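PDB 2OKM: collagen adhesin from Enterococcus faecalis, which probably binds collagen as a surface adhesin attached to the cell wall, the chain here being its collagen-binding N2 subdomain. Local coordinates for residues K30-E35 against K96-S101; G46-K51 against T109-G114; S53-I58 against I103-S108. All coordinates share one frame; numbering follows the deposited sequence.

Contact 1 (K30-E35 against K96-S101)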
ATOM      1  N   LYS A  30      -9.484  -6.955  -9.362  1.00 14.91           N
ATOM      2  CA  LYS A  30      -9.268  -6.374 -10.674  1.00 15.72           C
ATOM      3  C   LYS A  30     -10.502  -5.729 -11.291  1.00 15.52           C
ATOM      4  O   LYS A  30     -10.885  -6.044 -12.421  1.00 16.64           O
ATOM      5  CB  LYS A  30      -8.710  -7.447 -11.610  1.00 16.87           C
ATOM      6  CG  LYS A  30      -7.381  -8.035 -11.122  1.00 19.60           C
ATOM      7  CD  LYS A  30      -6.907  -9.185 -11.988  1.00 22.48           C
ATOM      8  CE  LYS A  30      -6.949 -10.513 -11.233  1.00 25.24           C
ATOM      9  NZ  LYS A  30      -5.586 -11.069 -10.955  1.00 24.73           N
ATOM     10  N   SER A  31     -11.107  -4.805 -10.554  1.00 15.72           N
ATOM     11  CA  SER A  31     -12.278  -4.077 -11.033  1.00 15.63           C
ATOM     12  C   SER A  31     -11.786  -2.927 -11.905  1.00 14.85           C
ATOM     13  O   SER A  31     -10.605  -2.592 -11.902  1.00 14.22           O
ATOM     14  CB  SER A  31     -13.062  -3.490  -9.859  1.00 18.61           C
ATOM     15  OG  SER A  31     -13.456  -4.491  -8.935  1.00 22.04           O
ATOM     16  N   ASP A  32     -12.693  -2.333 -12.668  1.00 15.15           N
ATOM     17  CA  ASP A  32     -12.335  -1.193 -13.495  1.00 14.32           C
ATOM     18  C   ASP A  32     -12.359  -0.000 -12.538  1.00 15.29           C
ATOM     19  O   ASP A  32     -12.962  -0.080 -11.467  1.00 15.00           O
ATOM     20  CB  ASP A  32     -13.382  -0.993 -14.601  1.00 15.13           C
ATOM     21  CG  ASP A  32     -12.918  -0.037 -15.684  1.00 15.66           C
ATOM     22  OD1 ASP A  32     -13.705   0.220 -16.622  1.00 18.17           O
ATOM     23  OD2 ASP A  32     -11.771   0.450 -15.612  1.00 14.61           O
ATOM     24  N   VAL A  33     -11.680   1.085 -12.902  1.00 15.15           N
ATOM     25  CA  VAL A  33     -11.668   2.301 -12.090  1.00 15.96           C
ATOM     26  C   VAL A  33     -11.861   3.474 -13.044  1.00 16.45           C
ATOM     27  O   VAL A  33     -11.458   3.396 -14.205  1.00 16.04           O
ATOM     28  CB  VAL A  33     -10.339   2.482 -11.314  1.00 17.02           C
ATOM     29  CG1 VAL A  33     -10.194   1.390 -10.261  1.00 17.46           C
ATOM     30  CG2 VAL A  33      -9.160   2.459 -12.276  1.00 17.09           C
ATOM     31  N   THR A  34     -12.478   4.552 -12.562  1.00 17.23           N
ATOM     32  CA  THR A  34     -12.734   5.724 -13.398  1.00 18.76           C
ATOM     33  C   THR A  34     -11.827   6.916 -13.111  1.00 17.51           C
ATOM     34  O   THR A  34     -11.894   7.935 -13.801  1.00 18.10           O
ATOM     35  CB  THR A  34     -14.197   6.191 -13.262  1.00 21.09           C
ATOM     36  OG1 THR A  34     -14.473   6.510 -11.894  1.00 24.23           O
ATOM     37  CG2 THR A  34     -15.147   5.099 -13.727  1.00 23.31           C
ATOM     38  N   GLU A  35     -10.988   6.793 -12.089  1.00 15.77           N
ATOM     39  CA  GLU A  35     -10.061   7.856 -11.731  1.00 15.79           C
ATOM     40  C   GLU A  35      -8.847   7.241 -11.057  1.00 14.53           C
ATOM     41  O   GLU A  35      -8.800   6.027 -10.835  1.00 14.36           O
ATOM     42  CB  GLU A  35     -10.717   8.856 -10.776  1.00 17.06           C
ATOM     43  CG  GLU A  35     -11.273   8.232  -9.505  1.00 21.96           C
ATOM     44  CD  GLU A  35     -11.736   9.269  -8.496  1.00 24.54           C
ATOM     45  OE1 GLU A  35     -12.291  10.308  -8.916  1.00 27.64           O
ATOM     46  OE2 GLU A  35     -11.557   9.039  -7.281  1.00 25.33           O
ATOM     47  N   LYS A  96      -3.407   2.389 -16.086  1.00 11.47           N
ATOM     48  CA  LYS A  96      -2.787   1.111 -15.774  1.00 11.47           C
ATOM     49  C   LYS A  96      -3.361   0.422 -14.543  1.00 12.01           C
ATOM     50  O   LYS A  96      -2.993  -0.712 -14.226  1.00 11.91           O
ATOM     51  CB  LYS A  96      -1.264   1.272 -15.672  1.00 11.11           C
ATOM     52  CG  LYS A  96      -0.623   1.554 -17.037  1.00 12.32           C
ATOM     53  CD  LYS A  96       0.888   1.380 -17.045  1.00 14.59           C
ATOM     54  CE  LYS A  96       1.439   1.608 -18.452  1.00 18.89           C
ATOM     55  NZ  LYS A  96       2.895   1.308 -18.574  1.00 21.29           N
ATOM     56  N   ALA A  97      -4.286   1.093 -13.863  1.00 10.66           N
ATOM     57  CA  ALA A  97      -4.925   0.510 -12.689  1.00 10.43           C
ATOM     58  C   ALA A  97      -6.218  -0.207 -13.085  1.00 11.10           C
ATOM     59  O   ALA A  97      -6.736  -1.026 -12.329  1.00 11.34           O
ATOM     60  CB  ALA A  97      -5.214   1.588 -11.652  1.00  9.96           C
ATOM     61  N   ARG A  98      -6.745   0.100 -14.269  1.00 11.23           N
ATOM     62  CA  ARG A  98      -7.976  -0.545 -14.720  1.00 10.52           C
ATOM     63  C   ARG A  98      -7.782  -2.058 -14.808  1.00 10.89           C
ATOM     64  O   ARG A  98      -6.861  -2.529 -15.473  1.00 10.89           O
ATOM     65  CB  ARG A  98      -8.393  -0.023 -16.098  1.00 10.55           C
ATOM     66  CG  ARG A  98      -8.640   1.472 -16.159  1.00 11.68           C
ATOM     67  CD  ARG A  98      -9.149   1.878 -17.537  1.00 12.06           C
ATOM     68  NE  ARG A  98     -10.487   1.357 -17.798  1.00 12.90           N
ATOM     69  CZ  ARG A  98     -11.119   1.470 -18.962  1.00 15.64           C
ATOM     70  NH1 ARG A  98     -10.533   2.092 -19.978  1.00 18.15           N
ATOM     71  NH2 ARG A  98     -12.336   0.963 -19.111  1.00 14.93           N
ATOM     72  N   PHE A  99      -8.657  -2.806 -14.137  1.00 10.77           N
ATOM     73  CA  PHE A  99      -8.622  -4.269 -14.144  1.00 10.42           C
ATOM     74  C   PHE A  99      -7.274  -4.833 -13.709  1.00 10.51           C
ATOM     75  O   PHE A  99      -6.884  -5.933 -14.113  1.00 11.57           O
ATOM     76  CB  PHE A  99      -8.961  -4.795 -15.544  1.00 11.17           C
ATOM     77  CG  PHE A  99     -10.198  -4.183 -16.140  1.00 11.97           C
ATOM     78  CD1 PHE A  99     -10.104  -3.250 -17.169  1.00 12.55           C
ATOM     79  CD2 PHE A  99     -11.455  -4.523 -15.658  1.00 13.69           C
ATOM     80  CE1 PHE A  99     -11.249  -2.661 -17.705  1.00 14.33           C
ATOM     81  CE2 PHE A  99     -12.606  -3.941 -16.188  1.00 13.80           C
ATOM     82  CZ  PHE A  99     -12.503  -3.010 -17.212  1.00 13.55           C
ATOM     83  N   THR A 100      -6.575  -4.088 -12.863  1.00  9.39           N
ATOM     84  CA  THR A 100      -5.255  -4.500 -12.415  1.00  9.15           C
ATOM     85  C   THR A 100      -5.103  -4.402 -10.902  1.00 10.46           C
ATOM     86  O   THR A 100      -5.516  -3.416 -10.290  1.00 10.72           O
ATOM     87  CB  THR A 100      -4.175  -3.625 -13.103  1.00 10.26           C
ATOM     88  OG1 THR A 100      -4.304  -3.748 -14.527  1.00 10.63           O
ATOM     89  CG2 THR A 100      -2.776  -4.058 -12.694  1.00 10.42           C
ATOM     90  N   SER A 101      -4.503  -5.428 -10.299  1.00  9.95           N
ATOM     91  CA  SER A 101      -4.295  -5.429  -8.857  1.00  9.32           C
ATOM     92  C   SER A 101      -2.849  -5.094  -8.526  1.00  9.15           C
ATOM     93  O   SER A 101      -1.939  -5.375  -9.307  1.00  9.90           O
ATOM     94  CB  SER A 101      -4.654  -6.792  -8.261  1.00 10.50           C
ATOM     95  OG  SER A 101      -3.792  -7.806  -8.743  1.00 10.31           O
TER
HETATM   96  O   HOH W   1      -5.280 -10.022  -8.481  1.00 20.38           O

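Contact 2 (G46-K51 against T109-G114)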
ATOM      1  N   GLY A  46       6.890   3.942  16.927  1.00 13.54           N
ATOM      2  CA  GLY A  46       7.781   2.806  17.103  1.00 13.10           C
ATOM      3  C   GLY A  46       8.342   2.201  15.835  1.00 12.94           C
ATOM      4  O   GLY A  46       8.894   1.097  15.866  1.00 13.72           O
ATOM      5  N   GLN A  47       8.227   2.932  14.729  1.00 12.32           N
ATOM      6  CA  GLN A  47       8.686   2.448  13.433  1.00 12.79           C
ATOM      7  C   GLN A  47       9.343   3.541  12.606  1.00 12.72           C
ATOM      8  O   GLN A  47       9.008   4.719  12.729  1.00 14.13           O
ATOM      9  CB  GLN A  47       7.498   1.920  12.625  1.00 12.23           C
ATOM     10  CG  GLN A  47       6.613   0.925  13.348  1.00 12.35           C
ATOM     11  CD  GLN A  47       5.308   0.685  12.612  1.00 13.95           C
ATOM     12  OE1 GLN A  47       5.292   0.081  11.539  1.00 14.62           O
ATOM     13  NE2 GLN A  47       4.208   1.172  13.181  1.00 13.82           N
ATOM     14  N   GLN A  48      10.273   3.129  11.756  1.00 13.76           N
ATOM     15  CA  GLN A  48      10.956   4.034  10.849  1.00 14.61           C
ATOM     16  C   GLN A  48      10.819   3.432   9.462  1.00 13.82           C
ATOM     17  O   GLN A  48      11.375   2.376   9.168  1.00 14.50           O
ATOM     18  CB  GLN A  48      12.428   4.191  11.229  1.00 17.15           C
ATOM     19  CG  GLN A  48      12.615   5.134  12.401  1.00 23.02           C
ATOM     20  CD  GLN A  48      12.141   6.548  12.087  1.00 26.44           C
ATOM     21  OE1 GLN A  48      11.730   7.290  12.981  1.00 30.14           O
ATOM     22  NE2 GLN A  48      12.203   6.926  10.813  1.00 28.21           N
ATOM     23  N   LEU A  49      10.051   4.111   8.621  1.00 13.09           N
ATOM     24  CA  LEU A  49       9.803   3.655   7.262  1.00 12.49           C
ATOM     25  C   LEU A  49      11.079   3.464   6.446  1.00 12.85           C
ATOM     26  O   LEU A  49      11.947   4.336   6.422  1.00 13.82           O
ATOM     27  CB  LEU A  49       8.890   4.656   6.556  1.00 11.92           C
ATOM     28  CG  LEU A  49       8.551   4.383   5.093  1.00 12.93           C
ATOM     29  CD1 LEU A  49       7.757   3.085   4.983  1.00 14.43           C
ATOM     30  CD2 LEU A  49       7.739   5.546   4.542  1.00 14.29           C
ATOM     31  N   ASN A  50      11.189   2.313   5.786  1.00 11.89           N
ATOM     32  CA  ASN A  50      12.340   2.014   4.938  1.00 12.28           C
ATOM     33  C   ASN A  50      11.927   2.467   3.534  1.00 12.67           C
ATOM     34  O   ASN A  50      11.342   1.703   2.766  1.00 11.94           O
ATOM     35  CB  ASN A  50      12.630   0.507   4.967  1.00 14.13           C
ATOM     36  CG  ASN A  50      13.014   0.009   6.357  1.00 17.39           C
ATOM     37  OD1 ASN A  50      12.877  -1.178   6.669  1.00 18.97           O
ATOM     38  ND2 ASN A  50      13.511   0.912   7.192  1.00 18.44           N
ATOM     39  N   LYS A  51      12.226   3.722   3.209  1.00 12.21           N
ATOM     40  CA  LYS A  51      11.841   4.301   1.922  1.00 13.03           C
ATOM     41  C   LYS A  51      12.358   3.617   0.666  1.00 13.38           C
ATOM     42  O   LYS A  51      11.823   3.837  -0.419  1.00 15.72           O
ATOM     43  CB  LYS A  51      12.230   5.780   1.876  1.00 14.25           C
ATOM     44  CG  LYS A  51      11.518   6.629   2.900  1.00 15.92           C
ATOM     45  CD  LYS A  51      11.885   8.087   2.727  1.00 19.88           C
ATOM     46  CE  LYS A  51      11.207   8.953   3.762  1.00 21.29           C
ATOM     47  NZ  LYS A  51      11.562  10.385   3.548  1.00 24.37           N
ATOM     48  N   THR A 109      11.536  -0.237  10.049  1.00 13.35           N
ATOM     49  CA  THR A 109      12.439  -0.725  11.075  1.00 14.47           C
ATOM     50  C   THR A 109      11.806  -0.434  12.427  1.00 13.83           C
ATOM     51  O   THR A 109      11.270   0.653  12.646  1.00 14.01           O
ATOM     52  CB  THR A 109      13.804  -0.012  10.991  1.00 15.26           C
ATOM     53  OG1 THR A 109      14.427  -0.322   9.738  1.00 17.98           O
ATOM     54  CG2 THR A 109      14.709  -0.453  12.132  1.00 17.22           C
ATOM     55  N   ILE A 110      11.855  -1.414  13.321  1.00 14.08           N
ATOM     56  CA  ILE A 110      11.297  -1.256  14.654  1.00 13.46           C
ATOM     57  C   ILE A 110      12.337  -0.565  15.529  1.00 14.00           C
ATOM     58  O   ILE A 110      13.471  -1.023  15.633  1.00 15.16           O
ATOM     59  CB  ILE A 110      10.943  -2.625  15.265  1.00 14.13           C
ATOM     60  CG1 ILE A 110       9.872  -3.308  14.408  1.00 14.34           C
ATOM     61  CG2 ILE A 110      10.463  -2.445  16.697  1.00 15.11           C
ATOM     62  CD1 ILE A 110       9.553  -4.735  14.826  1.00 14.99           C
ATOM     63  N   THR A 111      11.944   0.546  16.143  1.00 14.19           N
ATOM     64  CA  THR A 111      12.845   1.303  17.006  1.00 14.95           C
ATOM     65  C   THR A 111      12.894   0.699  18.406  1.00 14.80           C
ATOM     66  O   THR A 111      12.132  -0.215  18.729  1.00 13.99           O
ATOM     67  CB  THR A 111      12.380   2.766  17.139  1.00 14.60           C
ATOM     68  OG1 THR A 111      11.102   2.797  17.790  1.00 14.98           O
ATOM     69  CG2 THR A 111      12.269   3.422  15.767  1.00 15.85           C
ATOM     70  N   GLU A 112      13.800   1.208  19.237  1.00 15.93           N
ATOM     71  CA  GLU A 112      13.919   0.729  20.610  1.00 17.17           C
ATOM     72  C   GLU A 112      12.577   0.899  21.321  1.00 16.74           C
ATOM     73  O   GLU A 112      12.106  -0.012  22.000  1.00 16.84           O
ATOM     74  CB  GLU A 112      15.012   1.509  21.348  1.00 18.61           C
ATOM     75  CG  GLU A 112      15.111   1.246  22.852  1.00 20.86           C
ATOM     76  CD  GLU A 112      15.326  -0.218  23.200  1.00 21.45           C
ATOM     77  OE1 GLU A 112      15.941  -0.946  22.391  1.00 23.48           O
ATOM     78  OE2 GLU A 112      14.891  -0.640  24.295  1.00 21.91           O
ATOM     79  N   ALA A 113      11.958   2.065  21.158  1.00 15.76           N
ATOM     80  CA  ALA A 113      10.668   2.316  21.788  1.00 15.89           C
ATOM     81  C   ALA A 113       9.623   1.370  21.205  1.00 16.39           C
ATOM     82  O   ALA A 113       8.766   0.859  21.921  1.00 15.79           O
ATOM     83  CB  ALA A 113      10.248   3.770  21.570  1.00 15.82           C
ATOM     84  N   GLY A 114       9.707   1.131  19.899  1.00 16.71           N
ATOM     85  CA  GLY A 114       8.759   0.245  19.248  1.00 16.63           C
ATOM     86  C   GLY A 114       8.793  -1.175  19.779  1.00 17.10           C
ATOM     87  O   GLY A 114       7.765  -1.849  19.833  1.00 17.86           O
TER

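Contact 3 (S53-I58 against I103-S108)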
ATOM      1  N   SER A  53      12.540   0.270   0.400  1.00 12.99           N
ATOM      2  CA  SER A  53      12.067  -1.116   0.445  1.00 11.85           C
ATOM      3  C   SER A  53      10.861  -1.472  -0.420  1.00 11.86           C
ATOM      4  O   SER A  53      10.521  -2.649  -0.550  1.00 12.47           O
ATOM      5  CB  SER A  53      11.738  -1.501   1.890  1.00 12.75           C
ATOM      6  OG  SER A  53      10.573  -0.829   2.345  1.00 11.43           O
ATOM      7  N   PHE A  54      10.218  -0.480  -1.018  1.00 11.82           N
ATOM      8  CA  PHE A  54       9.018  -0.739  -1.810  1.00 10.70           C
ATOM      9  C   PHE A  54       9.140  -1.611  -3.052  1.00 11.18           C
ATOM     10  O   PHE A  54      10.045  -1.434  -3.861  1.00 11.73           O
ATOM     11  CB  PHE A  54       8.373   0.581  -2.241  1.00 10.76           C
ATOM     12  CG  PHE A  54       7.710   1.335  -1.125  1.00 10.19           C
ATOM     13  CD1 PHE A  54       8.467   1.989  -0.152  1.00 10.79           C
ATOM     14  CD2 PHE A  54       6.323   1.404  -1.052  1.00 11.20           C
ATOM     15  CE1 PHE A  54       7.845   2.697   0.875  1.00 11.77           C
ATOM     16  CE2 PHE A  54       5.694   2.110  -0.028  1.00 11.65           C
ATOM     17  CZ  PHE A  54       6.458   2.758   0.938  1.00 12.18           C
ATOM     18  N   THR A  55       8.217  -2.560  -3.191  1.00 11.69           N
ATOM     19  CA  THR A  55       8.156  -3.395  -4.387  1.00 10.55           C
ATOM     20  C   THR A  55       6.681  -3.480  -4.745  1.00  9.13           C
ATOM     21  O   THR A  55       5.809  -3.407  -3.869  1.00  9.30           O
ATOM     22  CB  THR A  55       8.732  -4.827  -4.203  1.00 11.96           C
ATOM     23  OG1 THR A  55       7.937  -5.569  -3.276  1.00 12.48           O
ATOM     24  CG2 THR A  55      10.169  -4.764  -3.720  1.00 13.44           C
ATOM     25  N   PHE A  56       6.405  -3.616  -6.035  1.00  9.44           N
ATOM     26  CA  PHE A  56       5.035  -3.677  -6.518  1.00  9.90           C
ATOM     27  C   PHE A  56       4.745  -4.966  -7.278  1.00 10.23           C
ATOM     28  O   PHE A  56       5.393  -5.272  -8.278  1.00 10.22           O
ATOM     29  CB  PHE A  56       4.739  -2.465  -7.410  1.00  8.20           C
ATOM     30  CG  PHE A  56       4.841  -1.146  -6.699  1.00  9.44           C
ATOM     31  CD1 PHE A  56       6.083  -0.612  -6.369  1.00 10.00           C
ATOM     32  CD2 PHE A  56       3.691  -0.443  -6.344  1.00 10.54           C
ATOM     33  CE1 PHE A  56       6.180   0.607  -5.694  1.00 11.45           C
ATOM     34  CE2 PHE A  56       3.776   0.776  -5.670  1.00 10.07           C
ATOM     35  CZ  PHE A  56       5.024   1.301  -5.345  1.00 11.42           C
ATOM     36  N   ASP A  57       3.754  -5.701  -6.779  1.00  9.81           N
ATOM     37  CA  ASP A  57       3.291  -6.980  -7.330  1.00 10.42           C
ATOM     38  C   ASP A  57       2.058  -6.606  -8.151  1.00 10.90           C
ATOM     39  O   ASP A  57       0.967  -6.453  -7.602  1.00 10.83           O
ATOM     40  CB  ASP A  57       2.921  -7.883  -6.148  1.00 11.48           C
ATOM     41  CG  ASP A  57       2.431  -9.251  -6.563  1.00 14.71           C
ATOM     42  OD1 ASP A  57       2.184  -9.477  -7.766  1.00 15.06           O
ATOM     43  OD2 ASP A  57       2.287 -10.102  -5.655  1.00 17.15           O
ATOM     44  N   ILE A  58       2.246  -6.456  -9.463  1.00  9.44           N
ATOM     45  CA  ILE A  58       1.182  -6.017 -10.368  1.00 10.18           C
ATOM     46  C   ILE A  58       0.634  -7.132 -11.246  1.00 10.24           C
ATOM     47  O   ILE A  58       1.380  -7.782 -11.978  1.00 10.77           O
ATOM     48  CB  ILE A  58       1.713  -4.876 -11.261  1.00  9.66           C
ATOM     49  CG1 ILE A  58       2.461  -3.860 -10.392  1.00 11.36           C
ATOM     50  CG2 ILE A  58       0.562  -4.190 -11.991  1.00 11.91           C
ATOM     51  CD1 ILE A  58       3.060  -2.711 -11.175  1.00 11.96           C
ATOM     52  N   ILE A 103      -0.090  -5.282  -5.160  1.00 10.14           N
ATOM     53  CA  ILE A 103       0.200  -5.603  -3.772  1.00  9.13           C
ATOM     54  C   ILE A 103       1.517  -4.876  -3.546  1.00  9.32           C
ATOM     55  O   ILE A 103       2.541  -5.208  -4.147  1.00  9.89           O
ATOM     56  CB  ILE A 103       0.362  -7.106  -3.511  1.00  9.01           C
ATOM     57  CG1 ILE A 103      -1.002  -7.790  -3.651  1.00 11.35           C
ATOM     58  CG2 ILE A 103       0.910  -7.330  -2.096  1.00 11.15           C
ATOM     59  CD1 ILE A 103      -0.966  -9.293  -3.478  1.00 14.33           C
ATOM     60  N   VAL A 104       1.467  -3.847  -2.712  1.00  9.15           N
ATOM     61  CA  VAL A 104       2.645  -3.048  -2.419  1.00 10.11           C
ATOM     62  C   VAL A 104       3.259  -3.555  -1.134  1.00  9.19           C
ATOM     63  O   VAL A 104       2.605  -3.582  -0.094  1.00 10.51           O
ATOM     64  CB  VAL A 104       2.285  -1.552  -2.243  1.00  9.89           C
ATOM     65  CG1 VAL A 104       3.556  -0.717  -2.125  1.00 11.37           C
ATOM     66  CG2 VAL A 104       1.447  -1.078  -3.423  1.00 11.75           C
ATOM     67  N   ARG A 105       4.515  -3.969  -1.221  1.00  9.35           N
ATOM     68  CA  ARG A 105       5.232  -4.469  -0.062  1.00  9.56           C
ATOM     69  C   ARG A 105       6.313  -3.478   0.340  1.00  9.47           C
ATOM     70  O   ARG A 105       7.029  -2.955  -0.507  1.00 10.15           O
ATOM     71  CB  ARG A 105       5.898  -5.815  -0.378  1.00  9.70           C
ATOM     72  CG  ARG A 105       4.943  -6.995  -0.564  1.00 10.59           C
ATOM     73  CD  ARG A 105       5.728  -8.263  -0.886  1.00 10.40           C
ATOM     74  NE  ARG A 105       4.892  -9.465  -0.874  1.00 11.48           N
ATOM     75  CZ  ARG A 105       4.033  -9.800  -1.833  1.00 13.13           C
ATOM     76  NH1 ARG A 105       3.888  -9.032  -2.904  1.00 11.38           N
ATOM     77  NH2 ARG A 105       3.311 -10.908  -1.715  1.00 13.84           N
ATOM     78  N   TYR A 106       6.412  -3.208   1.636  1.00  9.44           N
ATOM     79  CA  TYR A 106       7.454  -2.333   2.150  1.00  9.23           C
ATOM     80  C   TYR A 106       7.651  -2.666   3.613  1.00  9.79           C
ATOM     81  O   TYR A 106       6.785  -3.274   4.243  1.00 10.15           O
ATOM     82  CB  TYR A 106       7.098  -0.849   1.961  1.00  9.68           C
ATOM     83  CG  TYR A 106       5.940  -0.342   2.790  1.00 10.30           C
ATOM     84  CD1 TYR A 106       6.141   0.169   4.075  1.00  9.31           C
ATOM     85  CD2 TYR A 106       4.639  -0.356   2.280  1.00 10.54           C
ATOM     86  CE1 TYR A 106       5.075   0.656   4.830  1.00 11.21           C
ATOM     87  CE2 TYR A 106       3.568   0.125   3.026  1.00 10.18           C
ATOM     88  CZ  TYR A 106       3.791   0.631   4.298  1.00 10.01           C
ATOM     89  OH  TYR A 106       2.734   1.106   5.038  1.00 12.80           O
ATOM     90  N   THR A 107       8.798  -2.279   4.155  1.00 10.13           N
ATOM     91  CA  THR A 107       9.078  -2.561   5.551  1.00 10.23           C
ATOM     92  C   THR A 107       9.388  -1.304   6.326  1.00 11.35           C
ATOM     93  O   THR A 107       9.651  -0.245   5.758  1.00 11.05           O
ATOM     94  CB  THR A 107      10.293  -3.491   5.710  1.00 10.98           C
ATOM     95  OG1 THR A 107      11.414  -2.934   5.011  1.00 12.75           O
ATOM     96  CG2 THR A 107       9.986  -4.874   5.166  1.00 10.85           C
ATOM     97  N   SER A 108       9.333  -1.438   7.641  1.00 12.14           N
ATOM     98  CA  SER A 108       9.675  -0.355   8.533  1.00 13.44           C
ATOM     99  C   SER A 108      10.551  -0.991   9.583  1.00 13.62           C
ATOM    100  O   SER A 108      10.362  -2.154   9.938  1.00 13.65           O
ATOM    101  CB  SER A 108       8.431   0.253   9.167  1.00 14.72           C
ATOM    102  OG  SER A 108       7.717   0.990   8.195  1.00 19.31           O
TER
HETATM  103  O   HOH W   2       5.102  -6.633  -3.794  1.00 12.66           O

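Contact 1 (K30-E35 against K96-S101)
Ser31 O accepts the backbone N-H of Phe99 at 3.0 Å (O to N), which joins an irregular loop to a type II beta turn running from Ala97 to Thr100. The donor stands well above the plane of the Ser31 carbonyl. Next to it, Phe99 CA makes a C-H...O contact with Lys30 O at 3.4 Å.

Asp32 and Arg98 form the main side-chain pair, a salt bridge made side-on. Asp32 OD2 takes Arg98 NE at 2.7 Å. Asp32 OD1 takes Arg98 NH2 at 2.9 Å. Both oxygens are met on the syn side, and the carboxylate and guanidinium planes are only 14° apart. The Arg98 chain bends at chi3 (68°), which swings NE back beside the aspartate. With CG anti to the backbone N (chi1 -167°), the Asp32 carboxylate lies beside the Arg98 chain, pointing the same way.

The Phe99 ring stacks against the carboxylate, with CZ 3.4 Å from Asp32 CG. Asp32 CA lies over the same ring, towards its rim. Val33 supplies the apolar part: its CG2 rests 4.1 Å from Ala97 CB, while Val33 O receives Arg94 NE. Lys30 CB lies 3.4 Å from Phe99 O, and NZ reaches a water. That water is 2.7 Å from Ser101 OG, so it ties the lysine to the first residue of strand 101-110.

The contact therefore pins the loop after strand 19-26 to the turn that leads into strand 101-110. Asp32 is buried, and two nearly straight bonds from Arg98 fix the rotation of its carboxylate. This pairing would probably keep both groups ionised.

Contact 2 (G46-K51 against T109-G114)
Gln48 and Thr109 form an antiparallel hydrogen-bonded pair. Gln48 N gives to Thr109 O at 2.8 Å, and Thr109 N returns a bond to Gln48 O. One step on, Gln47 and Ile110 make a non-hydrogen-bonded pair. There Gln47 CA comes 3.2 Å from Thr109 O in a C-H...O contact. A third backbone bond, from Thr111 N to Gly46 O at 3.1 Å, follows where the strand gives way to a turn. Its donor lies above the carbonyl plane. The same oxygen also takes C-H...O contacts from Ile110 CA and Gly114 CA.

Strand 47-49 thus lies along the C-terminal end of strand 101-110. In the sandwich of this collagen-binding domain, an immunoglobulin-like fold, the chain arrives here from strand 37-43 of the other sheet. Thr111 is the N-cap of the short helix 112-115. Its OG1 sits between the backbone N and the carbonyl carbon (chi1 64°) and accepts Gly114 N at 3.0 Å. Gly114 also lies against Gly46, their CA atoms 3.5 Å apart. Neither residue has a CB to hold the backbones apart.

Across the segments, one side-chain pair is hydrogen-bonded: Asn50 ND2 to Thr109 OG1, 3.0 Å long and nearly straight at 166°. Thr109 OG1 lies in the amide plane, and the two side chains cross at about a right angle. The other end of the amide, Asn50 OD1, is bonded to Thr107 OG1.

Apolar contact is slight. Gln48 CG meets Thr111 CG2 at 3.8 Å. On the opposite face of the sheet, Gln47 and Ile110 both touch Val20; the Gln47 amide reaches inward to Trp22 NE1 and Glu121 O.

Contact 3 (S53-I58 against I103-S108)
Ile103 O receives two donors: Asp57 N at 2.9 Å and a water at 3.0 Å. The water also accepts from Arg105 NH1 at 2.8 Å and bonds to Thr55 OG1, so it links three residues on one face of the sheet. Arg105 NH1 turns as well to Asp57 OD2, a weak salt bridge of 3.4 Å. The aspartate lies at the edge of the guanidinium.

The backbones are antiparallel. Thr55 with Arg105 and Asp57 with Ile103 are hydrogen-bonded pairs, with Phe56 opposite Val104 in between. Beyond the paired strands, Ser53 OG takes Thr107 N at 2.9 Å in a nearly straight bond. The serine oxygen also bonds to Asn50 O.

Away from the water, the packing is mostly aromatic and apolar; the Tyr106 hydroxyl bonds to Lys9 NZ. Tyr106 CB sits over the centre of the Phe54 ring, 3.5 Å from its centroid, a CH-pi contact. Tyr106 CG lies between the backbone N and the carbonyl carbon (chi1 68°), and the tyrosine ring runs beside Phe54 in the same direction. The planes are near parallel, 14° apart, but offset so that little of one ring lies over the other. Val104 fits between the two phenylalanines. Its CG1 meets the edge of Phe54 at CD2, 3.6 Å away, and also lies over one face of Phe56.

Strand 101-110 is flanked on its far side by strand 19-26, and strand 55-59 by strand 64-68. Phe54 and Tyr106 each meet Phe88 of the facing sheet edge-to-face, while Phe56 stacks on Phe72 of helix 69-74.

In the fold
Contacts 2 and 3 share strand 101-110, which pairs first with strand 55-59 and then, nearer its C-terminal end, with strand 47-49. Contact 1 holds the turn that leads into the same strand. Contacts 1 and 2 lie on opposite sides of the chain's centre, with their own centres about 33 Å apart. Contact 3 lies nearest the middle, and its aromatic side belongs to the core of the sandwich. It combines this packing with strand pairing and a water-linked polar face. Contact 1 rests mainly on a close salt bridge, and contact 2 on backbone bonds and a helix cap. Thr100 packs on Ile58 between contacts 1 and 3. Leu49 packs on Tyr106 between contacts 2 and 3.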